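PDB 1WB7: superoxide dismutase [Fe] from Sulfolobus solfataricus, which destroys toxic superoxide radicals, converting them to hydrogen peroxide and oxygen at one iron site per subunit of a homotetramer. Local coordinates for residues E10-P15 with G36-F41; L49-K54 with G58-G63. The protein carries 1 engineered substitution. All coordinates share one frame; numbering follows the deposited sequence.

Contact 1: E10-P15 with G36-F41; sequences ELPPLP and GHHKGF. Engineered in segment 36-41: Phe41 (natural residue Tyr).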
loop_
_atom_site.group_PDB
_atom_site.type_symbol
_atom_site.label_atom_id
_atom_site.label_comp_id
_atom_site.label_asym_id
_atom_site.label_seq_id
_atom_site.Cartn_x
_atom_site.Cartn_y
_atom_site.Cartn_z
ATOM N N GLU A 10 5.468 -18.872 18.163
ATOM C CA GLU A 10 6.244 -20.088 17.993
ATOM C C GLU A 10 6.071 -20.694 16.611
ATOM O O GLU A 10 4.957 -20.785 16.081
ATOM C CB GLU A 10 5.847 -21.108 19.062
ATOM C CG GLU A 10 6.217 -20.649 20.459
ATOM C CD GLU A 10 5.647 -21.536 21.539
ATOM O OE1 GLU A 10 5.988 -21.311 22.719
ATOM O OE2 GLU A 10 4.858 -22.451 21.212
ATOM N N LEU A 11 7.192 -21.103 16.034
ATOM C CA LEU A 11 7.200 -21.714 14.722
ATOM C C LEU A 11 6.511 -23.063 14.830
ATOM O O LEU A 11 6.959 -23.935 15.573
ATOM C CB LEU A 11 8.642 -21.907 14.252
ATOM C CG LEU A 11 8.843 -22.536 12.871
ATOM C CD1 LEU A 11 8.285 -21.620 11.794
ATOM C CD2 LEU A 11 10.328 -22.784 12.645
ATOM N N PRO A 12 5.403 -23.258 14.100
ATOM C CA PRO A 12 4.728 -24.553 14.191
ATOM C C PRO A 12 5.541 -25.595 13.443
ATOM O O PRO A 12 6.274 -25.265 12.512
ATOM C CB PRO A 12 3.390 -24.283 13.521
ATOM C CG PRO A 12 3.785 -23.342 12.412
ATOM C CD PRO A 12 4.730 -22.380 13.124
ATOM N N PRO A 13 5.448 -26.866 13.853
ATOM C CA PRO A 13 6.216 -27.887 13.139
ATOM C C PRO A 13 5.592 -28.105 11.769
ATOM O O PRO A 13 4.389 -27.905 11.591
ATOM C CB PRO A 13 6.081 -29.114 14.045
ATOM C CG PRO A 13 4.728 -28.916 14.670
ATOM C CD PRO A 13 4.755 -27.444 15.019
ATOM N N LEU A 14 6.413 -28.497 10.802
ATOM C CA LEU A 14 5.933 -28.753 9.452
ATOM C C LEU A 14 5.023 -29.983 9.555
ATOM O O LEU A 14 5.315 -30.907 10.304
ATOM C CB LEU A 14 7.129 -29.022 8.536
ATOM C CG LEU A 14 6.984 -28.722 7.045
ATOM C CD1 LEU A 14 6.485 -27.295 6.840
ATOM C CD2 LEU A 14 8.333 -28.928 6.371
ATOM N N PRO A 15 3.903 -30.006 8.814
ATOM C CA PRO A 15 2.971 -31.143 8.863
ATOM C C PRO A 15 3.439 -32.383 8.110
ATOM O O PRO A 15 2.790 -33.430 8.161
ATOM C CB PRO A 15 1.689 -30.577 8.244
ATOM C CG PRO A 15 1.883 -29.069 8.286
ATOM C CD PRO A 15 3.340 -28.915 8.005
ATOM N N GLY A 36 13.921 -21.109 6.740
ATOM C CA GLY A 36 14.497 -19.796 6.520
ATOM C C GLY A 36 13.474 -18.678 6.615
ATOM O O GLY A 36 13.503 -17.870 7.540
ATOM N N HIS A 37 12.556 -18.638 5.659
ATOM C CA HIS A 37 11.536 -17.598 5.626
ATOM C C HIS A 37 10.543 -17.598 6.794
ATOM O O HIS A 37 10.410 -16.592 7.492
ATOM C CB HIS A 37 10.786 -17.669 4.295
ATOM C CG HIS A 37 11.634 -17.320 3.113
ATOM N ND1 HIS A 37 11.950 -16.020 2.781
ATOM C CD2 HIS A 37 12.261 -18.104 2.204
ATOM C CE1 HIS A 37 12.734 -16.018 1.717
ATOM N NE2 HIS A 37 12.938 -17.269 1.347
ATOM N N HIS A 38 9.850 -18.708 7.021
ATOM C CA HIS A 38 8.876 -18.745 8.113
ATOM C C HIS A 38 9.530 -18.477 9.468
ATOM O O HIS A 38 9.038 -17.668 10.257
ATOM C CB HIS A 38 8.133 -20.086 8.133
ATOM C CG HIS A 38 6.929 -20.097 9.025
ATOM N ND1 HIS A 38 6.008 -21.124 9.017
ATOM C CD2 HIS A 38 6.494 -19.212 9.951
ATOM C CE1 HIS A 38 5.059 -20.870 9.900
ATOM N NE2 HIS A 38 5.330 -19.716 10.481
ATOM N N LYS A 39 10.641 -19.151 9.742
ATOM C CA LYS A 39 11.342 -18.945 11.003
ATOM C C LYS A 39 11.736 -17.472 11.138
ATOM O O LYS A 39 11.696 -16.905 12.229
ATOM C CB LYS A 39 12.588 -19.832 11.058
ATOM C CG LYS A 39 13.362 -19.751 12.370
ATOM C CD LYS A 39 14.411 -20.856 12.432
ATOM C CE LYS A 39 13.750 -22.231 12.351
ATOM N NZ LYS A 39 14.721 -23.362 12.256
ATOM N N GLY A 40 12.110 -16.851 10.022
ATOM C CA GLY A 40 12.486 -15.448 10.058
ATOM C C GLY A 40 11.356 -14.549 10.535
ATOM O O GLY A 40 11.595 -13.540 11.204
ATOM N N PHE A 41 10.120 -14.911 10.202
ATOM C CA PHE A 41 8.959 -14.114 10.601
ATOM C C PHE A 41 8.657 -14.249 12.076
ATOM O O PHE A 41 8.310 -13.276 12.741
ATOM C CB PHE A 41 7.732 -14.512 9.780
ATOM C CG PHE A 41 7.855 -14.177 8.332
ATOM C CD1 PHE A 41 8.064 -12.860 7.932
ATOM C CD2 PHE A 41 7.811 -15.174 7.368
ATOM C CE1 PHE A 41 8.234 -12.542 6.585
ATOM C CE2 PHE A 41 7.983 -14.870 6.019
ATOM C CZ PHE A 41 8.195 -13.555 5.627
#
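His38 presents its imidazole to Leu11 and Pro12, and through it the N-terminal loop of this iron/manganese superoxide dismutase lies against the long helix 27-57 of the alpha-hairpin domain. The CB of His38 points toward the loop, and CG, anti to the backbone N (chi1 -168°), brings the ring under Leu11 CD1. His38 CB already touches the leucine, 4.0 Å from Leu11 CD1. From CG onward the same methyl covers the ring: Leu11 CD1 sits 3.5 Å from the His38 ring centroid and only 11° off the ring normal, a CH-pi contact placed squarely over one face. CG and CD2 lie nearest to it, followed by ND1 and NE2. At the far end of the ring the partner changes, and His38 CE1 meets the pyrrolidine of Pro12, 3.6 Å from Pro12 CD and 3.7 Å from Pro12 CG, along an oblique approach.

No hydrogen bond joins the two segments; the polar atoms of the imidazole are satisfied by helix 67-89, the second arm of the hairpin, where His38 ND1 is hydrogen-bonded to Trp88 NE1 and His38 NE2 to His81 ND1. Held at both nitrogens, the ring probably has little freedom to rotate, and the leucine methyl backs one of its faces. This buried histidine lies behind the metal ligands, its side chain about 4 Å from that of the iron ligand His84 and about 7 Å from the iron.

The other branch of Leu11 turns to the neighbouring helix residue. Bent at its third torsion, the Lys39 chain crosses the leucine at about a right angle, and Leu11 CD2 meets Lys39 CE at 3.5 Å, closer than usual for two carbons.

Contact 2: L49-K54 with G58-G63; sequences LERLEK and GDLQTG
Lys54 O receives three backbone N-H groups from the chain that folds back over the end of helix 27-57. The straightest comes from Leu60: its N lies 3.1 Å from Lys54 O with an N-H...O angle of 159°, and approaches from above the carbonyl plane, 60° out of it. Gly58 N and Asp59 N are both 2.9 Å from Lys54 O, but their bonds are strongly bent and weak. Gly58, with its positive phi, is the first residue to leave the helical conformation, so a glycine occupies the C' position just beyond the helix.

This turn brings Leu60 against the last turns of the helix. Its CG rests 3.6 Å from Lys54 CB, and Leu60 CD1 lies over one face of the Arg51 guanidinium, 3.3 Å from Arg51 NH1. The same methyl reaches the aliphatic part of the arginine, 3.7 Å from Arg51 CG, the two side chains crossing at about a right angle. Asp59 CB lies more loosely beside Lys54 CB, 4.2 Å away.

The guanidinium nitrogens also serve another subunit: Arg51 NE forms a salt bridge with Asp66 of the third subunit, and Arg51 NH1 is hydrogen-bonded to Gly63 O of that chain. Without CG and its two methyls, as with an alanine here in place of Leu60, one face of the guanidinium and Lys54 CB would probably lose their cover, and the arginine could turn more easily away from its partners in the third subunit. The arginine's salt bridge thus joins subunits, while between the two segments the polar contribution is one good and two weak backbone bonds, complemented by aliphatic packing.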
loop_
_atom_site.group_PDB
_atom_site.type_symbol
_atom_site.label_atom_id
_atom_site.label_comp_id
_atom_site.label_asym_id
_atom_site.label_seq_id
_atom_site.Cartn_x
_atom_site.Cartn_y
_atom_site.Cartn_z
ATOM N N LEU A 49 8.142 -7.493 19.241
ATOM C CA LEU A 49 7.286 -7.517 20.425
ATOM C C LEU A 49 8.132 -7.103 21.635
ATOM O O LEU A 49 7.697 -6.317 22.481
ATOM C CB LEU A 49 6.717 -8.920 20.650
ATOM C CG LEU A 49 5.540 -9.371 19.787
ATOM C CD1 LEU A 49 5.189 -10.808 20.130
ATOM C CD2 LEU A 49 4.341 -8.455 20.031
ATOM N N GLU A 50 9.350 -7.636 21.711
ATOM C CA GLU A 50 10.243 -7.298 22.810
ATOM C C GLU A 50 10.489 -5.803 22.819
ATOM O O GLU A 50 10.519 -5.173 23.874
ATOM C CB GLU A 50 11.574 -8.033 22.668
ATOM C CG GLU A 50 11.471 -9.509 22.996
ATOM C CD GLU A 50 12.730 -10.271 22.653
ATOM O OE1 GLU A 50 12.736 -11.504 22.850
ATOM O OE2 GLU A 50 13.707 -9.646 22.186
ATOM N N ARG A 51 10.660 -5.233 21.634
ATOM C CA ARG A 51 10.899 -3.808 21.529
ATOM C C ARG A 51 9.649 -3.026 21.930
ATOM O O ARG A 51 9.733 -2.019 22.638
ATOM C CB ARG A 51 11.323 -3.463 20.102
ATOM C CG ARG A 51 11.815 -2.056 19.944
ATOM C CD ARG A 51 12.588 -1.891 18.647
ATOM N NE ARG A 51 12.807 -0.475 18.387
ATOM C CZ ARG A 51 13.603 0.298 19.110
ATOM N NH1 ARG A 51 14.269 -0.213 20.137
ATOM N NH2 ARG A 51 13.713 1.587 18.820
ATOM N N LEU A 52 8.484 -3.489 21.491
ATOM C CA LEU A 52 7.244 -2.811 21.847
ATOM C C LEU A 52 7.019 -2.866 23.365
ATOM O O LEU A 52 6.483 -1.926 23.954
ATOM C CB LEU A 52 6.057 -3.441 21.114
ATOM C CG LEU A 52 4.717 -2.753 21.384
ATOM C CD1 LEU A 52 4.819 -1.277 21.063
ATOM C CD2 LEU A 52 3.628 -3.411 20.552
ATOM N N GLU A 53 7.437 -3.962 23.995
ATOM C CA GLU A 53 7.287 -4.093 25.441
ATOM C C GLU A 53 8.085 -2.982 26.118
ATOM O O GLU A 53 7.630 -2.376 27.085
ATOM C CB GLU A 53 7.805 -5.450 25.922
ATOM C CG GLU A 53 7.066 -6.654 25.374
ATOM C CD GLU A 53 7.684 -7.960 25.843
ATOM O OE1 GLU A 53 8.905 -7.971 26.122
ATOM O OE2 GLU A 53 6.961 -8.977 25.918
ATOM N N LYS A 54 9.283 -2.720 25.603
ATOM C CA LYS A 54 10.128 -1.676 26.165
ATOM C C LYS A 54 9.486 -0.298 25.998
ATOM O O LYS A 54 9.643 0.572 26.854
ATOM C CB LYS A 54 11.512 -1.699 25.514
ATOM C CG LYS A 54 12.397 -2.867 25.956
ATOM C CD LYS A 54 13.794 -2.722 25.352
ATOM C CE LYS A 54 14.743 -3.834 25.790
ATOM N NZ LYS A 54 14.415 -5.157 25.176
ATOM N N GLY A 58 8.360 1.792 29.130
ATOM C CA GLY A 58 9.042 3.063 29.243
ATOM C C GLY A 58 10.552 2.939 29.242
ATOM O O GLY A 58 11.249 3.931 29.435
ATOM N N ASP A 59 11.067 1.732 29.036
ATOM C CA ASP A 59 12.510 1.541 29.008
ATOM C C ASP A 59 13.066 2.213 27.758
ATOM O O ASP A 59 14.246 2.552 27.687
ATOM C CB ASP A 59 12.853 0.051 29.044
ATOM C CG ASP A 59 12.418 -0.601 30.344
ATOM O OD1 ASP A 59 12.594 0.033 31.404
ATOM O OD2 ASP A 59 11.910 -1.743 30.314
ATOM N N LEU A 60 12.198 2.389 26.767
ATOM C CA LEU A 60 12.549 3.090 25.540
ATOM C C LEU A 60 11.705 4.344 25.649
ATOM O O LEU A 60 10.485 4.275 25.529
ATOM C CB LEU A 60 12.119 2.307 24.302
ATOM C CG LEU A 60 12.992 1.147 23.829
ATOM C CD1 LEU A 60 12.299 0.428 22.677
ATOM C CD2 LEU A 60 14.352 1.680 23.399
ATOM N N GLN A 61 12.333 5.484 25.902
ATOM C CA GLN A 61 11.565 6.711 26.029
ATOM C C GLN A 61 11.401 7.480 24.731
ATOM O O GLN A 61 11.962 7.116 23.698
ATOM C CB GLN A 61 12.169 7.619 27.099
ATOM C CG GLN A 61 13.667 7.776 27.040
ATOM C CD GLN A 61 14.333 7.369 28.348
ATOM O OE1 GLN A 61 15.498 7.680 28.589
ATOM N NE2 GLN A 61 13.590 6.663 29.195
ATOM N N THR A 62 10.600 8.537 24.799
ATOM C CA THR A 62 10.330 9.386 23.652
ATOM C C THR A 62 11.621 9.721 22.923
ATOM O O THR A 62 12.597 10.140 23.542
ATOM C CB THR A 62 9.666 10.699 24.099
ATOM O OG1 THR A 62 8.549 10.397 24.941
ATOM C CG2 THR A 62 9.185 11.500 22.895
ATOM N N GLY A 63 11.625 9.528 21.607
ATOM C CA GLY A 63 12.806 9.836 20.820
ATOM C C GLY A 63 13.750 8.664 20.672
ATOM O O GLY A 63 14.799 8.773 20.039
#

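Overall arrangement
Both contacts use helix 27-57, the first arm of the alpha-hairpin domain, and the segments of contact 1 precede those of contact 2 along the chain. Their centres are about 26 Å apart and their nearest atoms about 8 Å, so they do not touch. The centre of contact 1 lies about 12 Å from the centre of the chain, that of contact 2 about 30 Å. Contact 1 brings the loop before the helix to the part of it beside the iron; contact 2 lies where the chain leaves the helix and heads for helix 67-89, the returning arm. One helix therefore links the surroundings of the metal to a remote hairpin end that takes part in tetramer assembly.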